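Local coordinates for lysin (Enterococcus phage IMEEF1, PDB 6IST), which binds calcium and, as a phage lysin with a CHAP domain of the peptidase C51 family, probably cleaves the peptidoglycan of its enterococcal host, at residues 5-8 with 9-13; 48-51 with 52-55; 184-188 with 189-193. One frame throughout, in Å; residues are numbered along the deposited sequence.

Contact 1. Residues 5-8 with 9-13; sequences NDVL and SYVNG
V7 and V11 sit one turn apart on a single helix, and V11 N reaches V7 O at 2.9 Å in a nearly straight bond (176° at the hydrogen). The same i to i+4 step repeats on both sides of it: S9 N to N5 O, Y10 N to D6 O and N12 N to L8 O.

Beside this bond the two valines lie side by side and point the same way. The touching methyls come from different branches: CG1 of V7 stands anti to its own backbone N (chi1 173°) and leans forward along the helix, while CG2 of V11 lies beside the backbone N of V11 and leans back, so that V7 CG1 and V11 CG2 meet at 4.1 Å. V11 CG2 also comes within 3.4 Å of V7 O. Both valines are buried, packing on V36 of helix 29-41, and V7 also touches F40.

N12 folds back toward the preceding turn. Its CB packs 3.3 Å from L8 O, and its amide nitrogen, N12 ND2, stands 3.1 Å from the same L8 O. Y10 leaves the helix in another direction: its CB rests 3.5 Å from D6 O, while its ring carries OH away to a hydrogen bond with D35 of helix 29-41.

This is the regular bonding of an amphipathic alpha-helix, here helix 4-13, whose valine stripe packs against helix 29-41 within the peptidase C51 region.

Contact 2. Residues 48-51 with 52-55; sequences NAIA and LVDQ
With chi1 at 73°, Q55 places CG between its backbone N and carbonyl carbon, and the side chain then runs extended until a turn at chi3 (-108°) brings the amide back over A51. There NE2 of Q55 donates to A51 O at 3.1 Å, from well above the carbonyl plane, although the oxygen lies in the plane of the Q55 amide. The same NE2 is 3.6 Å from A51 CB and has a second acceptor in Y46 O, so NE2 donates to two carbonyl oxygens, which fixes the rotation of the amide.

A51 O takes two further bonds. Q55 N, 3.1 Å from A51 O, approaches almost head-on to the carbonyl, and the longer bond from D54 N to A51 O comes from above its plane. Three N-H groups thus converge on one oxygen.

In the two preceding steps, L52 N bonds to A49 O at 2.9 Å and V53 N to I50 O at 3.2 Å. I50 O also accepts from a water that donates at 3.0 Å to D54 OD2, linking the carboxylate to the turn. I50 and V53 lie alongside each other, with I50 CD1 and V53 CG2 4.2 Å apart, and V53 packs on W133. A49 and L52 face inward instead: A49 touches C29, L52 touches M30, and both touch T91.

Successive i to i+3 bonds, closed by an i+4 bond from Q55 N, make this a short run of 3-10-like turns in the loop between strands 43-44 and 62-65, beside the probable Cys-His-Asp catalytic site of the CHAP domain.

Contact 3. Residues 184-188 with 189-193; sequences FVIGG and KRIYL
A beta hairpin with a two-residue loop joins strands 180-186 and 189-192, with G187 and G188 at the corners of a type I' turn; both have positive phi. The turn is closed by K189 N bonding to I186 O at 2.9 Å, and I186 N returns a bond to K189 O at 3.0 Å. Two residues further on, F184 and I191 form the next hydrogen-bonded pair, with I191 N 2.7 Å from F184 O. Between them, V185 and R190 make a non-hydrogen-bonded pair on the other face, where R190 NE bonds to L232 O.

F184, I186, K189 and I191 share one face. I186 CG2 meets I191 CD1 at 3.9 Å, the two side chains crossing at a slant. The F184 ring swings away from strand 189-192, and I186 CB lies over one of its faces, offset toward the rim. At the root of the F184 side chain, L193 CD2 packs 3.8 Å from F184 CB, while F184 itself presses on helix 196-208.

K189 bends at chi2 (-57°) and chi4, curling back over the turn. Its NZ donates to a water 2.9 Å away, which in turn bonds to G187 O, and NZ also bonds to the backbone of another protein chain. In this type I' hairpin the second strand is the mixed sheet's last, bonded through R190 to the C-terminal segment.

In the fold
The three contacts follow one another along the chain without interleaving. Contacts 1 and 2 both belong to the peptidase C51 region, their centres 23 Å apart and nearest atoms about 13 Å apart; helix 29-41 joins them, since V7 and V11 pack on its V36 while A49 and L52 touch its C29 and M30. In contact 2 the side chain of N48 lies about 10 Å from the bound calcium ion. Contact 3 belongs to the C-terminal part, on the mixed sheet, its centre 35 Å from contact 1 and 26 Å from contact 2. The first two lie in the probable enzymatic region, whereas contact 3 meets another protein chain, away from the calcium site.

Contact 1. Residues 5-8 with 9-13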
ATOM      1  N   ASN C   5      24.909  -3.551   3.374  1.00 22.41           N
ATOM      2  CA  ASN C   5      25.561  -3.256   4.654  1.00 25.26           C
ATOM      3  C   ASN C   5      24.597  -2.899   5.749  1.00 24.58           C
ATOM      4  O   ASN C   5      24.851  -3.207   6.887  1.00 26.04           O
ATOM      5  CB  ASN C   5      26.608  -2.125   4.551  1.00 31.69           C
ATOM      6  CG  ASN C   5      27.305  -1.896   5.880  1.00 38.91           C
ATOM      7  OD1 ASN C   5      27.968  -2.812   6.407  1.00 46.33           O
ATOM      8  ND2 ASN C   5      27.084  -0.723   6.485  1.00 39.93           N
ATOM      9  N   ASP C   6      23.476  -2.278   5.411  1.00 22.22           N
ATOM     10  CA  ASP C   6      22.474  -1.978   6.417  1.00 25.05           C
ATOM     11  C   ASP C   6      21.847  -3.230   6.955  1.00 20.76           C
ATOM     12  O   ASP C   6      21.712  -3.392   8.163  1.00 22.16           O
ATOM     13  CB  ASP C   6      21.409  -1.016   5.864  1.00 25.37           C
ATOM     14  CG  ASP C   6      21.979   0.386   5.618  1.00 37.14           C
ATOM     15  OD1 ASP C   6      22.877   0.748   6.403  1.00 38.03           O
ATOM     16  OD2 ASP C   6      21.583   1.108   4.657  1.00 42.93           O
ATOM     17  N   VAL C   7      21.469  -4.132   6.058  1.00 18.98           N
ATOM     18  CA  VAL C   7      20.949  -5.405   6.518  1.00 19.94           C
ATOM     19  C   VAL C   7      21.954  -6.192   7.348  1.00 18.93           C
ATOM     20  O   VAL C   7      21.647  -6.639   8.391  1.00 22.19           O
ATOM     21  CB  VAL C   7      20.470  -6.256   5.359  1.00 21.18           C
ATOM     22  CG1 VAL C   7      20.093  -7.626   5.825  1.00 22.48           C
ATOM     23  CG2 VAL C   7      19.259  -5.572   4.775  1.00 23.69           C
ATOM     24  N   LEU C   8      23.175  -6.271   6.896  1.00 18.59           N
ATOM     25  CA  LEU C   8      24.128  -7.052   7.638  1.00 20.72           C
ATOM     26  C   LEU C   8      24.483  -6.459   8.986  1.00 20.11           C
ATOM     27  O   LEU C   8      24.684  -7.183   9.948  1.00 18.41           O
ATOM     28  CB  LEU C   8      25.420  -7.251   6.831  1.00 20.47           C
ATOM     29  CG  LEU C   8      25.251  -7.990   5.486  1.00 22.57           C
ATOM     30  CD1 LEU C   8      26.537  -7.987   4.694  1.00 24.55           C
ATOM     31  CD2 LEU C   8      24.748  -9.392   5.779  1.00 25.03           C
ATOM     32  N   SER C   9      24.576  -5.143   9.051  1.00 24.10           N
ATOM     33  CA  SER C   9      24.757  -4.491  10.358  1.00 22.48           C
ATOM     34  C   SER C   9      23.628  -4.853  11.331  1.00 23.11           C
ATOM     35  O   SER C   9      23.849  -5.261  12.443  1.00 21.88           O
ATOM     36  CB  SER C   9      24.857  -3.002  10.171  1.00 23.55           C
ATOM     37  OG  SER C   9      25.030  -2.429  11.433  1.00 25.77           O
ATOM     38  N   TYR C  10      22.407  -4.736  10.863  1.00 21.09           N
ATOM     39  CA  TYR C  10      21.244  -5.035  11.679  1.00 22.50           C
ATOM     40  C   TYR C  10      21.223  -6.504  12.122  1.00 23.21           C
ATOM     41  O   TYR C  10      21.092  -6.813  13.317  1.00 21.82           O
ATOM     42  CB  TYR C  10      19.953  -4.678  10.916  1.00 22.04           C
ATOM     43  CG  TYR C  10      18.731  -5.004  11.714  1.00 23.10           C
ATOM     44  CD1 TYR C  10      18.329  -4.215  12.773  1.00 25.86           C
ATOM     45  CD2 TYR C  10      18.010  -6.129  11.429  1.00 24.92           C
ATOM     46  CE1 TYR C  10      17.204  -4.547  13.550  1.00 26.07           C
ATOM     47  CE2 TYR C  10      16.879  -6.473  12.173  1.00 26.62           C
ATOM     48  CZ  TYR C  10      16.492  -5.699  13.237  1.00 25.49           C
ATOM     49  OH  TYR C  10      15.366  -6.105  13.960  1.00 28.77           O
ATOM     50  N   VAL C  11      21.390  -7.403  11.167  1.00 21.94           N
ATOM     51  CA  VAL C  11      21.423  -8.851  11.468  1.00 21.54           C
ATOM     52  C   VAL C  11      22.543  -9.234  12.435  1.00 22.35           C
ATOM     53  O   VAL C  11      22.277  -9.879  13.453  1.00 20.56           O
ATOM     54  CB  VAL C  11      21.462  -9.680  10.191  1.00 25.35           C
ATOM     55  CG1 VAL C  11      21.592 -11.153  10.493  1.00 24.88           C
ATOM     56  CG2 VAL C  11      20.143  -9.458   9.470  1.00 30.43           C
ATOM     57  N   ASN C  12      23.764  -8.797  12.161  1.00 23.16           N
ATOM     58  CA  ASN C  12      24.844  -9.079  13.088  1.00 24.13           C
ATOM     59  C   ASN C  12      24.597  -8.487  14.513  1.00 25.06           C
ATOM     60  O   ASN C  12      24.982  -9.104  15.513  1.00 24.12           O
ATOM     61  CB  ASN C  12      26.158  -8.638  12.502  1.00 27.11           C
ATOM     62  CG  ASN C  12      26.680  -9.612  11.452  1.00 29.90           C
ATOM     63  OD1 ASN C  12      26.739 -10.825  11.696  1.00 30.36           O
ATOM     64  ND2 ASN C  12      27.099  -9.085  10.294  1.00 30.03           N
ATOM     65  N   GLY C  13      23.951  -7.326  14.571  1.00 25.19           N
ATOM     66  CA  GLY C  13      23.488  -6.670  15.807  1.00 28.79           C
ATOM     67  C   GLY C  13      22.470  -7.478  16.584  1.00 28.35           C
ATOM     68  O   GLY C  13      22.330  -7.325  17.768  1.00 30.03           O
TER

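Contact 2. Residues 48-51 with 52-55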
ATOM      1  N   ASN C  48       5.220 -20.855   7.532  1.00 23.18           N
ATOM      2  CA  ASN C  48       6.429 -21.408   8.157  1.00 21.92           C
ATOM      3  C   ASN C  48       7.557 -21.251   7.168  1.00 18.95           C
ATOM      4  O   ASN C  48       7.324 -20.881   6.036  1.00 18.48           O
ATOM      5  CB  ASN C  48       6.225 -22.880   8.438  1.00 27.32           C
ATOM      6  CG  ASN C  48       5.274 -23.103   9.570  1.00 30.64           C
ATOM      7  OD1 ASN C  48       5.218 -22.304  10.455  1.00 33.39           O
ATOM      8  ND2 ASN C  48       4.556 -24.236   9.564  1.00 34.23           N
ATOM      9  N   ALA C  49       8.766 -21.574   7.596  1.00 18.07           N
ATOM     10  CA  ALA C  49       9.911 -21.489   6.734  1.00 19.30           C
ATOM     11  C   ALA C  49       9.785 -22.202   5.424  1.00 18.39           C
ATOM     12  O   ALA C  49      10.238 -21.732   4.402  1.00 19.95           O
ATOM     13  CB  ALA C  49      11.135 -21.983   7.517  1.00 20.45           C
ATOM     14  N   ILE C  50       9.192 -23.403   5.416  1.00 16.91           N
ATOM     15  CA  ILE C  50       9.082 -24.189   4.257  1.00 18.83           C
ATOM     16  C   ILE C  50       8.252 -23.537   3.163  1.00 20.06           C
ATOM     17  O   ILE C  50       8.442 -23.828   1.999  1.00 20.61           O
ATOM     18  CB  ILE C  50       8.469 -25.580   4.604  1.00 19.68           C
ATOM     19  CG1 ILE C  50       8.565 -26.574   3.439  1.00 20.46           C
ATOM     20  CG2 ILE C  50       7.019 -25.475   5.134  1.00 23.01           C
ATOM     21  CD1 ILE C  50      10.021 -26.837   3.090  1.00 21.43           C
ATOM     22  N   ALA C  51       7.299 -22.687   3.549  1.00 20.05           N
ATOM     23  CA  ALA C  51       6.523 -21.912   2.587  1.00 20.27           C
ATOM     24  C   ALA C  51       7.368 -20.917   1.815  1.00 20.72           C
ATOM     25  O   ALA C  51       6.975 -20.504   0.719  1.00 20.11           O
ATOM     26  CB  ALA C  51       5.386 -21.177   3.232  1.00 23.26           C
ATOM     27  N   LEU C  52       8.556 -20.548   2.311  1.00 18.50           N
ATOM     28  CA  LEU C  52       9.460 -19.783   1.409  1.00 18.20           C
ATOM     29  C   LEU C  52       9.852 -20.472   0.055  1.00 19.82           C
ATOM     30  O   LEU C  52      10.338 -19.834  -0.898  1.00 19.63           O
ATOM     31  CB  LEU C  52      10.724 -19.434   2.199  1.00 20.70           C
ATOM     32  CG  LEU C  52      10.565 -18.478   3.378  1.00 22.74           C
ATOM     33  CD1 LEU C  52      11.807 -18.471   4.255  1.00 21.54           C
ATOM     34  CD2 LEU C  52      10.191 -17.049   2.958  1.00 22.87           C
ATOM     35  N   VAL C  53       9.722 -21.776  -0.056  1.00 20.73           N
ATOM     36  CA  VAL C  53      10.094 -22.509  -1.273  1.00 21.58           C
ATOM     37  C   VAL C  53       9.206 -22.053  -2.410  1.00 23.62           C
ATOM     38  O   VAL C  53       9.640 -21.910  -3.525  1.00 22.48           O
ATOM     39  CB  VAL C  53       9.963 -24.041  -1.070  1.00 21.00           C
ATOM     40  CG1 VAL C  53       9.989 -24.794  -2.387  1.00 26.06           C
ATOM     41  CG2 VAL C  53      11.083 -24.537  -0.234  1.00 20.65           C
ATOM     42  N   ASP C  54       7.941 -21.820  -2.138  1.00 24.09           N
ATOM     43  CA  ASP C  54       7.088 -21.571  -3.297  1.00 28.95           C
ATOM     44  C   ASP C  54       6.070 -20.426  -3.179  1.00 26.08           C
ATOM     45  O   ASP C  54       5.350 -20.168  -4.124  1.00 26.19           O
ATOM     46  CB  ASP C  54       6.353 -22.889  -3.568  1.00 33.25           C
ATOM     47  CG  ASP C  54       5.339 -23.196  -2.490  1.00 39.49           C
ATOM     48  OD1 ASP C  54       4.349 -23.893  -2.826  1.00 56.48           O
ATOM     49  OD2 ASP C  54       5.528 -22.765  -1.323  1.00 40.20           O
ATOM     50  N   GLN C  55       6.077 -19.667  -2.107  1.00 25.14           N
ATOM     51  CA  GLN C  55       5.143 -18.538  -2.042  1.00 22.06           C
ATOM     52  C   GLN C  55       5.584 -17.445  -3.017  1.00 22.18           C
ATOM     53  O   GLN C  55       6.770 -17.324  -3.374  1.00 18.15           O
ATOM     54  CB  GLN C  55       5.038 -17.995  -0.646  1.00 23.75           C
ATOM     55  CG  GLN C  55       6.239 -17.208  -0.161  1.00 23.54           C
ATOM     56  CD  GLN C  55       6.153 -16.876   1.334  1.00 23.77           C
ATOM     57  OE1 GLN C  55       5.942 -15.743   1.668  1.00 20.15           O
ATOM     58  NE2 GLN C  55       6.328 -17.867   2.223  1.00 21.24           N
TER
HETATM   59  O   HOH W   1       6.539 -24.877   0.547  1.00 37.41           O

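Contact 3. Residues 184-188 with 189-193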
ATOM      1  N   PHE C 184      -4.516  -6.055  -6.710  1.00 16.79           N
ATOM      2  CA  PHE C 184      -4.005  -4.679  -6.909  1.00 17.50           C
ATOM      3  C   PHE C 184      -5.040  -3.694  -6.500  1.00 19.38           C
ATOM      4  O   PHE C 184      -6.146  -3.741  -6.973  1.00 18.55           O
ATOM      5  CB  PHE C 184      -3.617  -4.551  -8.342  1.00 19.44           C
ATOM      6  CG  PHE C 184      -3.024  -3.228  -8.760  1.00 18.80           C
ATOM      7  CD1 PHE C 184      -2.069  -2.598  -8.026  1.00 19.89           C
ATOM      8  CD2 PHE C 184      -3.409  -2.682  -9.973  1.00 21.63           C
ATOM      9  CE1 PHE C 184      -1.536  -1.405  -8.457  1.00 22.69           C
ATOM     10  CE2 PHE C 184      -2.867  -1.498 -10.439  1.00 23.90           C
ATOM     11  CZ  PHE C 184      -1.928  -0.856  -9.655  1.00 24.37           C
ATOM     12  N   VAL C 185      -4.655  -2.765  -5.636  1.00 18.12           N
ATOM     13  CA  VAL C 185      -5.512  -1.688  -5.218  1.00 19.59           C
ATOM     14  C   VAL C 185      -5.119  -0.455  -5.979  1.00 21.40           C
ATOM     15  O   VAL C 185      -3.938  -0.098  -6.009  1.00 21.50           O
ATOM     16  CB  VAL C 185      -5.358  -1.471  -3.690  1.00 20.21           C
ATOM     17  CG1 VAL C 185      -6.124  -0.249  -3.210  1.00 22.34           C
ATOM     18  CG2 VAL C 185      -5.795  -2.742  -2.994  1.00 17.62           C
ATOM     19  N   ILE C 186      -6.106   0.145  -6.646  1.00 21.99           N
ATOM     20  CA  ILE C 186      -5.906   1.340  -7.435  1.00 24.00           C
ATOM     21  C   ILE C 186      -7.244   2.054  -7.590  1.00 25.83           C
ATOM     22  O   ILE C 186      -8.254   1.410  -7.815  1.00 24.50           O
ATOM     23  CB  ILE C 186      -5.336   0.999  -8.841  1.00 27.25           C
ATOM     24  CG1 ILE C 186      -5.177   2.256  -9.696  1.00 28.85           C
ATOM     25  CG2 ILE C 186      -6.174  -0.042  -9.552  1.00 25.06           C
ATOM     26  CD1 ILE C 186      -4.307   2.125 -10.913  1.00 30.60           C
ATOM     27  N   GLY C 187      -7.205   3.373  -7.473  1.00 28.08           N
ATOM     28  CA  GLY C 187      -8.433   4.220  -7.586  1.00 29.09           C
ATOM     29  C   GLY C 187      -9.560   3.839  -6.644  1.00 28.21           C
ATOM     30  O   GLY C 187     -10.719   3.953  -6.997  1.00 30.39           O
ATOM     31  N   GLY C 188      -9.234   3.380  -5.445  1.00 27.03           N
ATOM     32  CA  GLY C 188     -10.263   2.951  -4.524  1.00 27.05           C
ATOM     33  C   GLY C 188     -10.936   1.648  -4.931  1.00 24.99           C
ATOM     34  O   GLY C 188     -11.995   1.346  -4.412  1.00 27.30           O
ATOM     35  N   LYS C 189     -10.322   0.889  -5.834  1.00 22.64           N
ATOM     36  CA  LYS C 189     -10.863  -0.397  -6.286  1.00 24.66           C
ATOM     37  C   LYS C 189      -9.811  -1.503  -6.090  1.00 21.80           C
ATOM     38  O   LYS C 189      -8.658  -1.263  -5.843  1.00 22.13           O
ATOM     39  CB  LYS C 189     -11.237  -0.397  -7.766  1.00 28.27           C
ATOM     40  CG  LYS C 189     -12.001   0.792  -8.311  1.00 32.30           C
ATOM     41  CD  LYS C 189     -13.268   1.022  -7.570  1.00 34.63           C
ATOM     42  CE  LYS C 189     -14.295   1.811  -8.381  1.00 39.32           C
ATOM     43  NZ  LYS C 189     -13.756   2.925  -9.180  1.00 39.87           N
ATOM     44  N   ARG C 190     -10.242  -2.724  -6.218  1.00 19.64           N
ATOM     45  CA  ARG C 190      -9.327  -3.825  -6.143  1.00 22.42           C
ATOM     46  C   ARG C 190      -9.436  -4.709  -7.387  1.00 22.30           C
ATOM     47  O   ARG C 190     -10.516  -5.008  -7.881  1.00 25.04           O
ATOM     48  CB  ARG C 190      -9.468  -4.577  -4.844  1.00 22.99           C
ATOM     49  CG  ARG C 190     -10.734  -5.303  -4.650  1.00 28.95           C
ATOM     50  CD  ARG C 190     -10.900  -5.681  -3.158  1.00 29.94           C
ATOM     51  NE  ARG C 190     -12.296  -6.044  -2.982  1.00 30.65           N
ATOM     52  CZ  ARG C 190     -12.813  -7.240  -3.199  1.00 33.78           C
ATOM     53  NH1 ARG C 190     -12.062  -8.292  -3.512  1.00 36.05           N
ATOM     54  NH2 ARG C 190     -14.110  -7.400  -3.045  1.00 40.50           N
ATOM     55  N   ILE C 191      -8.308  -5.111  -7.912  1.00 19.24           N
ATOM     56  CA  ILE C 191      -8.264  -5.913  -9.145  1.00 22.06           C
ATOM     57  C   ILE C 191      -7.526  -7.198  -8.880  1.00 19.97           C
ATOM     58  O   ILE C 191      -6.429  -7.148  -8.420  1.00 19.00           O
ATOM     59  CB  ILE C 191      -7.534  -5.160 -10.263  1.00 21.54           C
ATOM     60  CG1 ILE C 191      -8.210  -3.790 -10.438  1.00 24.75           C
ATOM     61  CG2 ILE C 191      -7.514  -6.020 -11.539  1.00 22.16           C
ATOM     62  CD1 ILE C 191      -7.716  -2.961 -11.610  1.00 26.08           C
ATOM     63  N   TYR C 192      -8.147  -8.345  -9.120  1.00 19.86           N
ATOM     64  CA  TYR C 192      -7.472  -9.630  -9.129  1.00 22.89           C
ATOM     65  C   TYR C 192      -6.523  -9.703 -10.323  1.00 22.19           C
ATOM     66  O   TYR C 192      -6.894  -9.384 -11.462  1.00 21.99           O
ATOM     67  CB  TYR C 192      -8.453 -10.821  -9.131  1.00 23.77           C
ATOM     68  CG  TYR C 192      -7.794 -12.126  -9.415  1.00 23.15           C
ATOM     69  CD1 TYR C 192      -6.947 -12.690  -8.483  1.00 26.03           C
ATOM     70  CD2 TYR C 192      -8.039 -12.830 -10.602  1.00 24.45           C
ATOM     71  CE1 TYR C 192      -6.295 -13.896  -8.738  1.00 27.51           C
ATOM     72  CE2 TYR C 192      -7.408 -14.032 -10.865  1.00 28.02           C
ATOM     73  CZ  TYR C 192      -6.555 -14.571  -9.916  1.00 27.89           C
ATOM     74  OH  TYR C 192      -5.920 -15.739 -10.099  1.00 33.15           O
ATOM     75  N   LEU C 193      -5.255 -10.006 -10.050  1.00 20.07           N
ATOM     76  CA  LEU C 193      -4.257 -10.087 -11.089  1.00 21.82           C
ATOM     77  C   LEU C 193      -4.120 -11.549 -11.620  1.00 24.44           C
ATOM     78  O   LEU C 193      -3.560 -12.395 -10.978  1.00 22.73           O
ATOM     79  CB  LEU C 193      -2.920  -9.617 -10.523  1.00 21.26           C
ATOM     80  CG  LEU C 193      -2.897  -8.174 -10.034  1.00 22.25           C
ATOM     81  CD1 LEU C 193      -1.590  -7.982  -9.255  1.00 22.30           C
ATOM     82  CD2 LEU C 193      -3.142  -7.108 -11.090  1.00 21.57           C
TER
HETATM   83  O   HOH W   2     -12.207   5.352  -8.837  1.00 33.24           O